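PDB 4R0G: Lpg0393 helical bundle domain-containing protein from Legionella pneumophila subsp. pneumophila str. Philadelphia 1, which acts as a guanine-nucleotide exchange factor for the small GTPases Rab5, Rab21 and Rab22. Local coordinates for residues D177-L182 against L199-A204; E220-V225 against K243-P248; K193-S198 against W229-A234; G15-F20 against D163-V168; I66-H71 against Y84-I89. All coordinates share one frame; numbering follows the deposited sequence.

Contacts 1, 2 and 3 lie together in the helical bundle domain, whereas contact 5 belongs to the VPS9-like domain; contact 4 links an early turn of that domain to helix 155-183. This helix also supplies one side of contact 1, whose centre lies about 22 Å from that of contact 4. Contacts 1 and 3 share helix 193-208, with centres about 10 Å apart. Tyr224 of contact 2 packs on Leu199, Arg202 and Leu203 of contact 1. Contacts 4 and 5, with centres about 12 Å apart, meet through Tyr17 and Phe20 on one side and Ile66, Leu67 and Ile89 on the other. Contacts 3 and 5 are about 36 Å apart, centre to centre.

Contact 1: residues D177-L182 against L199-A204; sequences DYLSLL and LVVRLA
Val200 fits against Tyr178, Leu179 and Leu182 in a helix-helix contact of the helical bundle domain, where helix 155-183 and helix 193-208 run nearly antiparallel at 158°, their local axes 9.7 Å apart. The two methyls of Val200 divide the work. CG2 lies over one face of the Tyr178 ring, displaced toward its rim, and forms a CH-pi contact 4.1 Å from the ring centroid; the same methyl also meets Leu182 CD1. Its partner CG1, anti to the backbone N, touches Leu179 CB at 3.9 Å, the two side chains passing in opposite directions. Leu179 then reaches one residue further along, its CD2 meeting Val201 CG2 at 3.6 Å. A branched, compact valine suits such a place because its two methyls reach three neighbours at once. Beyond this contact, Tyr178 lies nearly parallel to the ring of Phe240, and its OH is hydrogen-bonded to Glu237. With no hydrogen bond between the two segments, the pairing rests on apolar shape and burial, and the tyrosine's polar end is answered elsewhere.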
# COMPACT_ATOMS: atom_id res chain seq x y z
N ASP A 177 -11.73 -2.75 3.20
CA ASP A 177 -11.44 -4.17 3.28
C ASP A 177 -12.49 -4.91 4.10
O ASP A 177 -12.82 -6.07 3.82
CB ASP A 177 -10.02 -4.42 3.83
CG ASP A 177 -8.93 -4.12 2.79
OD1 ASP A 177 -9.21 -4.27 1.58
OD2 ASP A 177 -7.78 -3.74 3.15
N TYR A 178 -13.04 -4.23 5.09
CA TYR A 178 -14.19 -4.75 5.81
C TYR A 178 -15.31 -4.92 4.81
O TYR A 178 -15.89 -6.00 4.71
CB TYR A 178 -14.59 -3.76 6.90
CG TYR A 178 -15.79 -4.14 7.75
CD1 TYR A 178 -16.37 -5.40 7.68
CD2 TYR A 178 -16.33 -3.21 8.63
CE1 TYR A 178 -17.47 -5.72 8.46
CE2 TYR A 178 -17.42 -3.52 9.42
CZ TYR A 178 -17.99 -4.77 9.33
OH TYR A 178 -19.08 -5.07 10.13
N LEU A 179 -15.58 -3.87 4.05
CA LEU A 179 -16.69 -3.88 3.10
C LEU A 179 -16.68 -5.09 2.18
O LEU A 179 -17.63 -5.86 2.17
CB LEU A 179 -16.69 -2.61 2.27
CG LEU A 179 -17.94 -2.43 1.39
CD1 LEU A 179 -19.17 -3.08 2.03
CD2 LEU A 179 -18.20 -0.93 1.10
N SER A 180 -15.59 -5.29 1.43
CA SER A 180 -15.57 -6.39 0.46
C SER A 180 -15.67 -7.75 1.11
O SER A 180 -16.26 -8.66 0.54
CB SER A 180 -14.36 -6.31 -0.50
OG SER A 180 -13.16 -6.12 0.22
N LEU A 181 -15.07 -7.90 2.29
CA LEU A 181 -15.16 -9.17 3.02
C LEU A 181 -16.61 -9.48 3.46
O LEU A 181 -17.06 -10.62 3.35
CB LEU A 181 -14.18 -9.20 4.21
CG LEU A 181 -12.68 -9.41 3.98
CD1 LEU A 181 -11.93 -9.53 5.31
CD2 LEU A 181 -12.37 -10.64 3.12
N LEU A 182 -17.33 -8.47 3.93
CA LEU A 182 -18.72 -8.63 4.33
C LEU A 182 -19.56 -9.05 3.13
O LEU A 182 -20.36 -9.98 3.23
CB LEU A 182 -19.25 -7.31 4.91
CG LEU A 182 -20.23 -7.33 6.08
CD1 LEU A 182 -21.06 -6.06 6.08
CD2 LEU A 182 -21.13 -8.55 6.04
N LEU A 199 -24.65 -0.22 6.01
CA LEU A 199 -24.02 0.62 7.03
C LEU A 199 -22.55 0.90 6.73
O LEU A 199 -22.10 2.00 6.92
CB LEU A 199 -24.14 -0.02 8.40
CG LEU A 199 -25.44 0.20 9.15
CD1 LEU A 199 -25.60 -0.86 10.22
CD2 LEU A 199 -25.40 1.56 9.77
N VAL A 200 -21.82 -0.10 6.25
CA VAL A 200 -20.39 0.06 5.99
C VAL A 200 -20.16 0.99 4.80
O VAL A 200 -19.28 1.85 4.82
CB VAL A 200 -19.70 -1.31 5.76
CG1 VAL A 200 -18.23 -1.10 5.48
CG2 VAL A 200 -19.88 -2.21 6.97
N VAL A 201 -20.98 0.80 3.78
CA VAL A 201 -20.95 1.63 2.59
C VAL A 201 -21.12 3.11 2.94
O VAL A 201 -20.42 3.98 2.42
CB VAL A 201 -22.03 1.19 1.60
CG1 VAL A 201 -22.08 2.13 0.43
CG2 VAL A 201 -21.75 -0.23 1.14
N ARG A 202 -22.06 3.38 3.83
CA ARG A 202 -22.35 4.75 4.18
C ARG A 202 -21.24 5.30 5.04
O ARG A 202 -20.85 6.44 4.90
CB ARG A 202 -23.72 4.87 4.86
CG ARG A 202 -24.85 4.65 3.89
CD ARG A 202 -26.07 4.09 4.57
NE ARG A 202 -26.36 4.84 5.78
CZ ARG A 202 -26.91 4.29 6.86
NH1 ARG A 202 -27.23 3.00 6.85
NH2 ARG A 202 -27.12 5.05 7.94
N LEU A 203 -20.72 4.47 5.94
CA LEU A 203 -19.54 4.82 6.71
C LEU A 203 -18.36 5.14 5.77
O LEU A 203 -17.69 6.16 5.92
CB LEU A 203 -19.18 3.71 7.69
CG LEU A 203 -17.81 3.88 8.37
CD1 LEU A 203 -17.83 5.00 9.40
CD2 LEU A 203 -17.32 2.52 8.97
N ALA A 204 -18.14 4.27 4.79
CA ALA A 204 -17.11 4.50 3.78
C ALA A 204 -17.33 5.86 3.09
O ALA A 204 -16.38 6.65 2.93
CB ALA A 204 -17.12 3.40 2.78

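Contact 2: residues E220-V225 against K243-P248; sequences EIAVYV and KISPLP
Ile221 and Val225, one helical turn apart, approach Ile244 at slanting angles, and both present a methyl to the same branch of it, CG2. The methyl CG2 of Ile221 lies 3.7 Å from Ile244 CG2, while CG2 of Val225 comes to 3.5 Å from that same Ile244 atom. The three beta-branched residues suit this place because each carries a methyl directly on CB, close to its own backbone. With CG2 anti to the carbonyl carbon, Val225 sets this methyl against both Ile244 CG2 and Ser245 CB. The meeting belongs to the helical bundle domain, joining helix 215-229 to the last turn of helix 235-244, and Ile244 also touches Ile175 and Tyr178 of helix 155-183. Ser245 is the first residue to leave helical geometry there. Its CB still faces helix 215-229, packing 3.8 Å from Val225 CG2, and its OG lies 4.2 Å from the CB of Ala222, a small residue beside which the serine backbone comes near, the CA atoms of Ala222 and Ser245 being 6.0 Å apart.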
# COMPACT_ATOMS: atom_id res chain seq x y z
N GLU A 220 -19.35 10.47 14.52
CA GLU A 220 -20.12 9.76 13.46
C GLU A 220 -19.66 8.31 13.32
O GLU A 220 -20.50 7.40 13.32
CB GLU A 220 -20.07 10.45 12.09
CG GLU A 220 -21.29 11.31 11.71
CD GLU A 220 -22.64 10.56 11.62
OE1 GLU A 220 -22.84 9.82 10.63
OE2 GLU A 220 -23.52 10.74 12.50
N ILE A 221 -18.35 8.10 13.21
CA ILE A 221 -17.78 6.77 13.14
C ILE A 221 -18.36 5.88 14.24
O ILE A 221 -18.84 4.77 13.99
CB ILE A 221 -16.25 6.79 13.24
CG1 ILE A 221 -15.68 7.55 12.06
CG2 ILE A 221 -15.70 5.36 13.29
CD1 ILE A 221 -14.23 7.29 11.79
N ALA A 222 -18.31 6.39 15.46
CA ALA A 222 -18.90 5.69 16.59
C ALA A 222 -20.39 5.37 16.35
O ALA A 222 -20.84 4.28 16.71
CB ALA A 222 -18.71 6.49 17.84
N VAL A 223 -21.15 6.27 15.73
CA VAL A 223 -22.57 6.01 15.49
C VAL A 223 -22.78 4.81 14.55
O VAL A 223 -23.67 3.95 14.78
CB VAL A 223 -23.35 7.26 14.96
CG1 VAL A 223 -24.81 6.92 14.80
CG2 VAL A 223 -23.21 8.43 15.87
N TYR A 224 -21.97 4.76 13.49
CA TYR A 224 -21.98 3.63 12.56
C TYR A 224 -21.54 2.36 13.26
O TYR A 224 -22.22 1.32 13.18
CB TYR A 224 -21.08 3.89 11.35
CG TYR A 224 -21.70 4.80 10.29
CD1 TYR A 224 -22.76 4.36 9.53
CD2 TYR A 224 -21.21 6.07 10.06
CE1 TYR A 224 -23.33 5.18 8.57
CE2 TYR A 224 -21.77 6.89 9.10
CZ TYR A 224 -22.83 6.43 8.35
OH TYR A 224 -23.43 7.23 7.39
N VAL A 225 -20.39 2.41 13.93
CA VAL A 225 -19.90 1.19 14.58
C VAL A 225 -20.90 0.69 15.61
O VAL A 225 -21.11 -0.51 15.77
CB VAL A 225 -18.53 1.42 15.25
CG1 VAL A 225 -18.11 0.18 16.00
CG2 VAL A 225 -17.50 1.77 14.22
N LYS A 243 -11.05 -2.27 15.66
CA LYS A 243 -10.05 -1.35 15.15
C LYS A 243 -10.66 0.00 14.72
O LYS A 243 -10.21 1.05 15.17
CB LYS A 243 -9.20 -2.02 14.06
CG LYS A 243 -8.34 -3.17 14.61
CD LYS A 243 -7.93 -4.21 13.54
CE LYS A 243 -6.44 -4.10 13.18
NZ LYS A 243 -6.02 -5.06 12.10
N ILE A 244 -11.73 -0.03 13.94
CA ILE A 244 -12.44 1.17 13.48
C ILE A 244 -12.79 2.22 14.55
O ILE A 244 -12.45 3.40 14.40
CB ILE A 244 -13.72 0.77 12.69
CG1 ILE A 244 -13.34 0.04 11.40
CG2 ILE A 244 -14.54 1.96 12.32
CD1 ILE A 244 -14.53 -0.29 10.50
N SER A 245 -13.46 1.82 15.64
CA SER A 245 -13.69 2.75 16.75
C SER A 245 -13.16 2.18 18.06
O SER A 245 -13.94 1.65 18.88
CB SER A 245 -15.18 3.07 16.90
OG SER A 245 -15.46 3.82 18.08
N PRO A 246 -11.83 2.27 18.28
CA PRO A 246 -11.25 1.68 19.49
C PRO A 246 -11.32 2.67 20.65
O PRO A 246 -11.89 3.76 20.54
CB PRO A 246 -9.79 1.47 19.07
CG PRO A 246 -9.50 2.65 18.19
CD PRO A 246 -10.82 3.00 17.49
N LEU A 247 -10.75 2.27 21.78
CA LEU A 247 -10.65 3.15 22.94
C LEU A 247 -9.21 3.14 23.43
O LEU A 247 -8.91 2.48 24.42
CB LEU A 247 -11.58 2.64 24.04
CG LEU A 247 -12.94 2.17 23.55
CD1 LEU A 247 -13.55 1.17 24.52
CD2 LEU A 247 -13.87 3.36 23.33
N PRO A 248 -8.31 3.87 22.74
CA PRO A 248 -6.88 3.76 23.09
C PRO A 248 -6.50 4.57 24.33
O PRO A 248 -5.75 5.55 24.20
CB PRO A 248 -6.17 4.30 21.85
CG PRO A 248 -7.14 5.32 21.30
CD PRO A 248 -8.53 4.79 21.61

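Contact 3: residues K193-S198 against W229-A234; sequences KSSRIS and WEMQPA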
# COMPACT_ATOMS: atom_id res chain seq x y z
N LYS A 193 -27.22 -9.09 7.32
CA LYS A 193 -26.03 -8.86 6.49
C LYS A 193 -26.26 -7.74 5.47
O LYS A 193 -25.39 -6.90 5.23
CB LYS A 193 -25.64 -10.16 5.77
CG LYS A 193 -24.50 -9.98 4.78
CD LYS A 193 -24.24 -11.22 3.93
CE LYS A 193 -23.32 -10.83 2.76
NZ LYS A 193 -23.18 -11.82 1.65
N SER A 194 -27.44 -7.71 4.89
CA SER A 194 -27.72 -6.73 3.88
C SER A 194 -27.80 -5.33 4.51
O SER A 194 -27.31 -4.35 3.94
CB SER A 194 -29.02 -7.10 3.15
OG SER A 194 -29.79 -8.02 3.90
N SER A 195 -28.39 -5.23 5.69
CA SER A 195 -28.51 -3.92 6.30
C SER A 195 -27.19 -3.50 6.97
O SER A 195 -26.98 -2.32 7.26
CB SER A 195 -29.69 -3.87 7.28
OG SER A 195 -29.62 -4.93 8.22
N ARG A 196 -26.32 -4.47 7.21
CA ARG A 196 -24.99 -4.23 7.76
C ARG A 196 -24.01 -3.77 6.68
O ARG A 196 -23.14 -2.93 6.91
CB ARG A 196 -24.48 -5.49 8.44
CG ARG A 196 -23.75 -5.24 9.73
CD ARG A 196 -23.74 -6.47 10.58
NE ARG A 196 -23.39 -7.64 9.79
CZ ARG A 196 -23.86 -8.85 10.04
NH1 ARG A 196 -23.50 -9.88 9.28
NH2 ARG A 196 -24.68 -9.03 11.06
N ILE A 197 -24.14 -4.34 5.49
CA ILE A 197 -23.38 -3.85 4.35
C ILE A 197 -23.73 -2.40 4.08
O ILE A 197 -22.83 -1.55 3.96
CB ILE A 197 -23.67 -4.66 3.08
CG1 ILE A 197 -22.91 -5.97 3.12
CG2 ILE A 197 -23.22 -3.90 1.85
CD1 ILE A 197 -23.22 -6.81 1.98
N SER A 198 -25.03 -2.12 4.01
CA SER A 198 -25.52 -0.76 3.81
C SER A 198 -24.90 0.23 4.79
O SER A 198 -24.65 1.39 4.44
CB SER A 198 -27.04 -0.73 3.93
OG SER A 198 -27.52 0.60 3.78
N TRP A 229 -22.74 -3.06 15.60
CA TRP A 229 -22.78 -4.00 16.71
C TRP A 229 -24.20 -4.49 16.95
O TRP A 229 -24.45 -5.68 17.22
CB TRP A 229 -22.19 -3.40 17.98
CG TRP A 229 -20.69 -3.59 18.09
CD1 TRP A 229 -19.73 -2.62 18.00
CD2 TRP A 229 -20.00 -4.83 18.26
NE1 TRP A 229 -18.49 -3.18 18.12
CE2 TRP A 229 -18.61 -4.53 18.28
CE3 TRP A 229 -20.40 -6.16 18.40
CZ2 TRP A 229 -17.64 -5.51 18.45
CZ3 TRP A 229 -19.43 -7.14 18.56
CH2 TRP A 229 -18.06 -6.81 18.58
N GLU A 230 -25.15 -3.58 16.81
CA GLU A 230 -26.53 -3.96 17.07
C GLU A 230 -27.12 -4.80 15.95
O GLU A 230 -28.22 -5.34 16.08
CB GLU A 230 -27.37 -2.73 17.43
CG GLU A 230 -26.70 -1.96 18.59
CD GLU A 230 -27.61 -0.97 19.30
OE1 GLU A 230 -27.88 0.12 18.72
OE2 GLU A 230 -28.04 -1.28 20.44
N MET A 231 -26.37 -4.96 14.87
CA MET A 231 -26.81 -5.76 13.73
C MET A 231 -26.34 -7.20 13.83
O MET A 231 -26.57 -8.00 12.92
CB MET A 231 -26.38 -5.12 12.41
CG MET A 231 -27.15 -3.84 12.08
SD MET A 231 -28.94 -4.13 11.97
CE MET A 231 -29.54 -3.41 13.51
N GLN A 232 -25.69 -7.53 14.95
CA GLN A 232 -25.25 -8.90 15.23
C GLN A 232 -24.28 -9.46 14.20
O GLN A 232 -24.61 -10.40 13.48
CB GLN A 232 -26.45 -9.84 15.35
CG GLN A 232 -27.54 -9.38 16.31
CD GLN A 232 -28.48 -10.52 16.68
OE1 GLN A 232 -28.97 -11.24 15.81
NE2 GLN A 232 -28.71 -10.70 17.99
N PRO A 233 -23.07 -8.88 14.14
CA PRO A 233 -22.05 -9.21 13.15
C PRO A 233 -21.41 -10.59 13.35
O PRO A 233 -21.51 -11.19 14.42
CB PRO A 233 -20.99 -8.13 13.38
CG PRO A 233 -21.14 -7.79 14.81
CD PRO A 233 -22.62 -7.81 15.04
N ALA A 234 -20.73 -11.06 12.31
CA ALA A 234 -20.04 -12.34 12.35
C ALA A 234 -18.80 -12.22 13.21
O ALA A 234 -18.40 -11.11 13.57
CB ALA A 234 -19.65 -12.76 10.95
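Met231 and Arg196 lie alongside each other where the loop between helices 215-229 and 235-244 of the helical bundle domain meets the first turns of helix 193-208. The loop opens with a type I beta turn from Trp229 to Gln232, closed by the bond from Gln232 N to Trp229 O, and this turn brings Met231 round to face the arginine. Its CB packs 3.5 Å from Arg196 CD, the two chains passing in opposite directions. Bends at chi2 and chi3 then lead the methionine away, with its SD 3.9 Å from Ser195 OG, whose hydrogen bond goes to Leu192 O. The carbonyl of Met231 accepts a hydrogen bond from Arg196 NH2 at 2.8 Å, bent to an N-H...O angle of 130°; the oxygen lies close to the guanidinium plane, while the donor stands above the carbonyl plane. Gln232 follows with a positive phi of 60°, ending the helical run, and its O lies 2.8 Å from Arg196 NH2. Pro233 has its CA over one face of the guanidinium, 3.6 Å from Arg196 CZ; on the opposite face lies Lys193 CA. Ala234 follows on the same face as the proline, its backbone N hydrogen-bonded to Glu237 OE2. A flat, many-donor side chain suits this place: NH2 serves the loop, while Arg196 NH1 forms salt bridges with Glu237 OE2 and Asp190 OD2.

Contact 4: residues G15-F20 against D163-V168; sequences GKYLLF and DQIYSV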
# COMPACT_ATOMS: atom_id res chain seq x y z
N GLY A 15 -0.23 23.09 4.96
CA GLY A 15 0.11 21.72 5.29
C GLY A 15 -1.09 20.79 5.38
O GLY A 15 -0.96 19.66 5.83
N LYS A 16 -2.26 21.24 4.93
CA LYS A 16 -3.42 20.37 5.07
C LYS A 16 -3.50 19.52 3.79
O LYS A 16 -4.19 19.86 2.81
CB LYS A 16 -4.67 21.25 5.25
N TYR A 17 -2.89 18.35 3.85
CA TYR A 17 -2.58 17.69 2.61
C TYR A 17 -3.72 16.87 2.02
O TYR A 17 -4.00 16.98 0.82
CB TYR A 17 -1.31 16.86 2.74
CG TYR A 17 -0.03 17.65 2.97
CD1 TYR A 17 0.41 18.60 2.06
CD2 TYR A 17 0.77 17.39 4.06
CE1 TYR A 17 1.61 19.30 2.27
CE2 TYR A 17 1.96 18.07 4.27
CZ TYR A 17 2.37 19.02 3.37
OH TYR A 17 3.56 19.68 3.61
N LEU A 18 -4.39 16.07 2.85
CA LEU A 18 -5.54 15.27 2.41
C LEU A 18 -6.55 16.16 1.76
O LEU A 18 -7.17 15.78 0.76
CB LEU A 18 -6.19 14.51 3.57
CG LEU A 18 -5.34 13.29 3.82
CD1 LEU A 18 -5.70 12.62 5.12
CD2 LEU A 18 -5.52 12.41 2.61
N LEU A 19 -6.70 17.36 2.32
CA LEU A 19 -7.57 18.35 1.71
C LEU A 19 -6.97 18.86 0.40
O LEU A 19 -7.67 18.96 -0.60
CB LEU A 19 -7.86 19.50 2.70
CG LEU A 19 -8.66 20.65 2.10
CD1 LEU A 19 -10.00 20.11 1.56
CD2 LEU A 19 -8.83 21.81 3.12
N PHE A 20 -5.68 19.17 0.39
CA PHE A 20 -5.07 19.69 -0.83
C PHE A 20 -5.26 18.74 -2.01
O PHE A 20 -5.54 19.19 -3.12
CB PHE A 20 -3.61 19.97 -0.63
CG PHE A 20 -2.82 20.00 -1.91
CD1 PHE A 20 -2.96 21.06 -2.80
CD2 PHE A 20 -1.92 18.98 -2.22
CE1 PHE A 20 -2.24 21.10 -3.98
CE2 PHE A 20 -1.18 19.04 -3.41
CZ PHE A 20 -1.35 20.12 -4.28
N ASP A 163 1.97 11.16 10.14
CA ASP A 163 1.12 10.71 11.23
C ASP A 163 -0.29 11.24 11.04
O ASP A 163 -1.26 10.54 11.36
CB ASP A 163 1.69 11.06 12.61
CG ASP A 163 2.96 10.23 12.95
OD1 ASP A 163 2.96 8.98 12.78
OD2 ASP A 163 3.96 10.84 13.37
N GLN A 164 -0.39 12.46 10.49
CA GLN A 164 -1.71 13.09 10.35
C GLN A 164 -2.46 12.77 9.05
O GLN A 164 -3.68 12.93 8.98
CB GLN A 164 -1.65 14.61 10.64
CG GLN A 164 -0.70 15.40 9.77
CD GLN A 164 -0.43 16.81 10.29
OE1 GLN A 164 -1.21 17.75 10.05
NE2 GLN A 164 0.69 16.96 11.00
N ILE A 165 -1.75 12.30 8.03
CA ILE A 165 -2.39 11.72 6.86
C ILE A 165 -2.83 10.28 7.15
O ILE A 165 -3.97 9.89 6.88
CB ILE A 165 -1.44 11.69 5.66
CG1 ILE A 165 -1.23 13.08 5.11
CG2 ILE A 165 -1.96 10.78 4.56
CD1 ILE A 165 -0.21 13.11 3.99
N TYR A 166 -1.91 9.50 7.72
CA TYR A 166 -2.16 8.08 7.90
C TYR A 166 -3.24 7.92 8.94
O TYR A 166 -4.03 6.98 8.89
CB TYR A 166 -0.89 7.36 8.37
CG TYR A 166 -0.81 5.90 7.97
CD1 TYR A 166 -1.78 5.32 7.18
CD2 TYR A 166 0.25 5.12 8.37
CE1 TYR A 166 -1.72 4.00 6.80
CE2 TYR A 166 0.33 3.77 8.00
CZ TYR A 166 -0.67 3.22 7.21
OH TYR A 166 -0.58 1.89 6.83
N SER A 167 -3.28 8.86 9.86
CA SER A 167 -4.31 8.89 10.88
C SER A 167 -5.68 8.68 10.26
O SER A 167 -6.48 7.86 10.75
CB SER A 167 -4.29 10.26 11.55
OG SER A 167 -5.20 10.28 12.63
N VAL A 168 -5.96 9.42 9.19
CA VAL A 168 -7.24 9.30 8.50
C VAL A 168 -7.21 8.14 7.54
O VAL A 168 -8.15 7.37 7.40
CB VAL A 168 -7.51 10.51 7.63
CG1 VAL A 168 -8.84 10.33 6.93
CG2 VAL A 168 -7.49 11.77 8.46
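The ring of Tyr17, whose CB is touched by Ile165, has the carbonyl oxygen of Gly15 over one face, 3.4 Å above the plane and displaced toward the rim. Ile165 CD1 lies 4.1 Å from Tyr17 CB. A chi1 of -66° sets CG of Tyr17 beside the backbone N, and the ring packs on Ile66 and Leu67 of helix 58-71. Gly15 is the positive-phi residue of a Schellman motif that ends helix 5-14, with Lys16 N turned to Ala11 O and Gly15 N to Leu12 O. Glycine suits the position because at these backbone angles a beta carbon would collide with the preceding residue's carbonyl oxygen. Lys16 occupies the N-cap position of the short helix 17-20, and the first residues of this helix, Tyr17 and Leu18, face helix 155-183. Leu18 does most of the touching there, all through CD1. That methyl lies 3.7 Å from Val168 CB, as the two side chains slide past each other in opposite directions, and it sits 4.2 Å from Ile165 CG2. It also rests 3.7 Å from the backbone oxygen of Ile165; a leucine suits the place because its branched end puts CD1 among Ile165 and Val168 at once. Elsewhere on helix 155-183, Asp163 forms a salt bridge with Lys243 of the second subunit.

Contact 5: residues I66-H71 against Y84-I89; sequences ILYAVH and YALTTI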
# COMPACT_ATOMS: atom_id res chain seq x y z
N ILE A 66 7.40 17.70 0.45
CA ILE A 66 7.09 16.99 1.69
C ILE A 66 6.02 15.93 1.40
O ILE A 66 6.24 14.73 1.66
CB ILE A 66 6.59 17.93 2.79
CG1 ILE A 66 7.60 19.06 3.02
CG2 ILE A 66 6.42 17.18 4.06
CD1 ILE A 66 6.96 20.29 3.64
N LEU A 67 4.91 16.36 0.80
CA LEU A 67 3.81 15.46 0.48
C LEU A 67 4.32 14.22 -0.26
O LEU A 67 4.01 13.10 0.11
CB LEU A 67 2.76 16.20 -0.35
CG LEU A 67 1.28 15.81 -0.19
CD1 LEU A 67 0.51 16.02 -1.49
CD2 LEU A 67 1.07 14.39 0.29
N TYR A 68 5.12 14.43 -1.30
CA TYR A 68 5.66 13.33 -2.08
C TYR A 68 6.53 12.40 -1.25
O TYR A 68 6.38 11.18 -1.32
CB TYR A 68 6.53 13.89 -3.20
CG TYR A 68 6.52 13.01 -4.40
CD1 TYR A 68 5.58 13.21 -5.40
CD2 TYR A 68 7.42 11.95 -4.54
CE1 TYR A 68 5.55 12.40 -6.52
CE2 TYR A 68 7.39 11.12 -5.66
CZ TYR A 68 6.46 11.36 -6.65
OH TYR A 68 6.40 10.57 -7.77
N ALA A 69 7.46 12.98 -0.50
CA ALA A 69 8.33 12.19 0.36
C ALA A 69 7.47 11.25 1.20
O ALA A 69 7.82 10.09 1.42
CB ALA A 69 9.13 13.11 1.26
N VAL A 70 6.33 11.76 1.65
CA VAL A 70 5.38 10.94 2.39
C VAL A 70 4.83 9.82 1.50
O VAL A 70 4.74 8.69 1.91
CB VAL A 70 4.23 11.76 2.95
CG1 VAL A 70 3.25 10.84 3.63
CG2 VAL A 70 4.73 12.87 3.91
N HIS A 71 4.49 10.14 0.26
CA HIS A 71 3.92 9.17 -0.66
C HIS A 71 4.90 8.03 -0.91
O HIS A 71 4.50 6.92 -1.30
CB HIS A 71 3.52 9.89 -1.95
CG HIS A 71 2.85 9.02 -2.97
ND1 HIS A 71 3.54 8.40 -3.99
CD2 HIS A 71 1.54 8.73 -3.17
CE1 HIS A 71 2.69 7.74 -4.76
NE2 HIS A 71 1.47 7.92 -4.29
N TYR A 84 -3.49 8.55 -7.10
CA TYR A 84 -3.72 9.10 -8.44
C TYR A 84 -3.73 10.63 -8.39
O TYR A 84 -3.22 11.28 -9.31
CB TYR A 84 -5.02 8.56 -9.04
CG TYR A 84 -5.30 8.97 -10.49
CD1 TYR A 84 -4.65 8.35 -11.55
CD2 TYR A 84 -6.25 9.96 -10.80
CE1 TYR A 84 -4.92 8.70 -12.89
CE2 TYR A 84 -6.53 10.32 -12.12
CZ TYR A 84 -5.86 9.69 -13.17
OH TYR A 84 -6.11 10.04 -14.48
N ALA A 85 -4.32 11.20 -7.34
CA ALA A 85 -4.37 12.65 -7.21
C ALA A 85 -2.95 13.16 -7.22
O ALA A 85 -2.57 13.97 -8.05
CB ALA A 85 -5.04 13.04 -5.92
N LEU A 86 -2.16 12.62 -6.30
CA LEU A 86 -0.80 13.05 -6.07
C LEU A 86 0.02 13.01 -7.35
O LEU A 86 0.68 13.97 -7.70
CB LEU A 86 -0.18 12.19 -5.00
CG LEU A 86 1.21 12.69 -4.69
CD1 LEU A 86 1.34 12.97 -3.22
CD2 LEU A 86 2.20 11.63 -5.13
N THR A 87 -0.06 11.89 -8.05
CA THR A 87 0.75 11.71 -9.26
C THR A 87 0.28 12.62 -10.38
O THR A 87 1.10 13.15 -11.13
CB THR A 87 0.75 10.26 -9.71
OG1 THR A 87 -0.60 9.79 -9.72
CG2 THR A 87 1.58 9.39 -8.75
N THR A 88 -1.03 12.78 -10.51
CA THR A 88 -1.59 13.63 -11.54
C THR A 88 -1.18 15.08 -11.27
O THR A 88 -1.03 15.89 -12.19
CB THR A 88 -3.10 13.56 -11.51
OG1 THR A 88 -3.52 12.21 -11.62
CG2 THR A 88 -3.70 14.39 -12.68
N ILE A 89 -1.02 15.43 -10.00
CA ILE A 89 -0.63 16.78 -9.69
C ILE A 89 0.85 16.96 -10.01
O ILE A 89 1.28 18.02 -10.47
CB ILE A 89 -0.95 17.14 -8.23
CG1 ILE A 89 -2.47 17.20 -8.03
CG2 ILE A 89 -0.33 18.45 -7.86
CD1 ILE A 89 -2.90 17.43 -6.61
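Leu67 meets Leu86 tip to tip, the first of three contacts that helix 58-71 makes with one leucine of helix 80-101 inside the VPS9-like domain. The two helices cross at 131°, with local axes 11.2 Å apart, and Leu86, the residue most covered here, bridges the gap. Its CG is anti to the backbone N, and its two methyls serve different neighbours. Leu67 CD1 meets Leu86 CD1 at 3.6 Å, and Leu67 CD2 stands 3.8 Å from the same methyl; away from this pair Leu67 packs on Tyr17, Phe20 and Ile165, which places it in the interior. Tyr68 comes next, crossing Leu86 at about a right angle, with its CE1 3.7 Å from Leu86 CD2. One turn on from Leu67, His71 also reaches across: its CG is anti to the backbone N (chi1 -177°), carrying the imidazole toward Leu86. The aromatic ring is well suited to this place, since it offers a flat pi face to the leucine methyl while its nitrogens keep polar partners, NE2 being hydrogen-bonded to Ser83 OG. Thr87 CG2 lies farther off, 4.5 Å from His71 CE1. The CH-pi contact is centred: Leu86 CD2 sits over the middle of the imidazole, 3.5 Å from the His71 ring centroid and 14° off the ring normal.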